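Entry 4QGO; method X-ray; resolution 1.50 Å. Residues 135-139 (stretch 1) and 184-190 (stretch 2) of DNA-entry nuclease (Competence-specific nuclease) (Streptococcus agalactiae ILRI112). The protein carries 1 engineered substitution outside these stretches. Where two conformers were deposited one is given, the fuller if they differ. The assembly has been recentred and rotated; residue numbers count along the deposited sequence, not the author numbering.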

# COMPACT_ATOMS: atom_id res chain seq x y z
N VAL A 135 -3.78 -8.99 -0.41
CA VAL A 135 -4.46 -8.37 0.73
C VAL A 135 -3.65 -8.54 2.01
O VAL A 135 -3.20 -9.64 2.33
N VAL A 136 -3.47 -7.43 2.72
CA VAL A 136 -2.82 -7.44 4.03
C VAL A 136 -3.73 -6.84 5.08
O VAL A 136 -4.76 -6.23 4.77
N THR A 137 -3.34 -7.01 6.34
CA THR A 137 -3.99 -6.33 7.45
C THR A 137 -3.47 -4.90 7.47
O THR A 137 -2.28 -4.68 7.70
N GLN A 138 -4.34 -3.94 7.21
CA GLN A 138 -3.92 -2.55 7.08
C GLN A 138 -4.74 -1.67 8.01
O GLN A 138 -5.97 -1.84 8.14
N THR A 139 -4.08 -0.72 8.67
CA THR A 139 -4.83 0.15 9.56
C THR A 139 -5.92 0.90 8.78
O THR A 139 -5.75 1.23 7.59
N LEU A 184 3.86 -11.07 10.64
CA LEU A 184 2.68 -11.33 9.83
C LEU A 184 2.18 -10.09 9.10
O LEU A 184 1.59 -10.19 8.04
N VAL A 185 2.40 -8.92 9.70
CA VAL A 185 1.81 -7.67 9.21
C VAL A 185 2.92 -6.72 8.79
O VAL A 185 3.90 -6.55 9.50
N PRO A 186 2.78 -6.08 7.61
CA PRO A 186 3.80 -5.12 7.19
C PRO A 186 3.73 -3.85 8.03
O PRO A 186 2.64 -3.46 8.45
N PHE A 187 4.87 -3.21 8.28
CA PHE A 187 4.85 -1.96 9.04
C PHE A 187 4.60 -0.74 8.15
O PHE A 187 4.35 0.36 8.66
N ALA A 188 4.68 -0.93 6.83
CA ALA A 188 4.42 0.15 5.90
C ALA A 188 4.10 -0.42 4.54
O ALA A 188 4.40 -1.58 4.26
N MET A 189 3.48 0.39 3.70
CA MET A 189 3.23 0.02 2.32
C MET A 189 4.03 0.93 1.39
O MET A 189 3.84 2.14 1.39
N HIS A 190 4.92 0.34 0.59
CA HIS A 190 5.74 1.10 -0.34
C HIS A 190 5.00 1.24 -1.67
O HIS A 190 4.71 0.24 -2.30

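No direct hydrogen bond joins these two stretches; apart from one bridging water, they meet through packed side chains, burying 244 Å² in all. The strand 135-139 offers Val-136 and Thr-137 toward its partner, while Val-135 points away and takes no part. From the second stretch Met-189 points toward the strand, and Val-185 and Pro-186 leave their backbone sideways, with side-chain atoms still touching the strand.

Val-136 touches two apolar partners, Pro-186 and Met-189. Its m rotamer (chi1 -65°) places CG2 4.0 Å from SD of Met-189, and its CB lies 4.1 Å from CD of Pro-186, so a beta-branched residue serves both neighbours without a long reach. Met-189 is m at all three chi angles (-63°, -72°, -80°). This folded conformation, one of two deposited, keeps the thioether beside Val-136, while CG lies 3.6 Å from NE2 of Gln-138.

Gln-138 leaves its backbone sideways, yet t at chi1 and chi2 extends the chain so that its end comes nearer to the second stretch. The amide touches methionine through its NE2, an atom already hydrogen-bonded elsewhere in the structure, so touching a methionine carbon does not leave that nitrogen without a polar partner.

Val-185, in the t rotamer, lays both methyls against Thr-137: CG1 lies 3.5 Å from the backbone O of Thr-137, and CG2 lies 4.2 Å from its CB. Thr-137 is m (chi1 -64°), and its OG1 finds a hydrogen bond elsewhere. Pro-186, with a C-gamma endo pucker, meets Val-136 most closely through CD.

A water completes the junction where the backbones make no direct bond. It accepts from N of Thr-137 at 2.8 Å and donates a weak bond to O of Leu-184 at 3.3 Å. The rule is economical: apolar side chains make much of the contact, OG1 of Thr-137 and NE2 of Gln-138 are hydrogen-bonded elsewhere, and water links the main chains.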

# COMPACT_ATOMS: atom_id res chain seq x y z
CB VAL A 135 -5.87 -8.98 0.94
CG1 VAL A 135 -6.55 -8.31 2.14
CG2 VAL A 135 -6.70 -8.83 -0.32
CB VAL A 136 -1.47 -6.68 4.02
CG1 VAL A 136 -0.47 -7.38 3.11
CG2 VAL A 136 -1.66 -5.21 3.60
CB THR A 137 -3.68 -7.03 8.78
OG1 THR A 137 -4.25 -8.34 8.74
CG2 THR A 137 -4.26 -6.25 9.96
CB GLN A 138 -4.07 -2.07 5.64
CG GLN A 138 -3.41 -0.71 5.38
CD GLN A 138 -3.40 -0.34 3.92
OE1 GLN A 138 -4.31 -0.71 3.17
NE2 GLN A 138 -2.37 0.38 3.49
CB THR A 139 -3.95 1.15 10.33
OG1 THR A 139 -3.41 2.12 9.41
CG2 THR A 139 -2.83 0.42 11.05
CB LEU A 184 1.57 -11.91 10.70
CG LEU A 184 1.91 -13.29 11.27
CD1 LEU A 184 0.80 -13.74 12.18
CD2 LEU A 184 2.11 -14.26 10.13
CB VAL A 185 0.96 -7.00 10.32
CG1 VAL A 185 0.32 -5.70 9.82
CG2 VAL A 185 -0.10 -7.96 10.83
CB PRO A 186 3.41 -4.82 5.74
CG PRO A 186 1.94 -5.02 5.70
CD PRO A 186 1.66 -6.17 6.65
CB PHE A 187 6.14 -1.77 9.87
CG PHE A 187 7.36 -1.48 9.04
CD1 PHE A 187 7.72 -0.17 8.73
CD2 PHE A 187 8.16 -2.52 8.57
CE1 PHE A 187 8.84 0.10 7.94
CE2 PHE A 187 9.28 -2.27 7.79
CZ PHE A 187 9.63 -0.95 7.48
CB ALA A 188 5.63 1.08 5.79
CB MET A 189 1.73 0.08 2.00
CG MET A 189 0.89 -0.89 2.81
SD MET A 189 1.10 -2.61 2.31
CE MET A 189 0.03 -2.65 0.87
CB HIS A 190 7.07 0.36 -0.53
CG HIS A 190 8.09 1.10 -1.35
ND1 HIS A 190 9.26 0.50 -1.75
CD2 HIS A 190 8.13 2.37 -1.81
CE1 HIS A 190 9.98 1.37 -2.45
NE2 HIS A 190 9.32 2.51 -2.49
O HOH W 1 -1.10 -8.65 6.79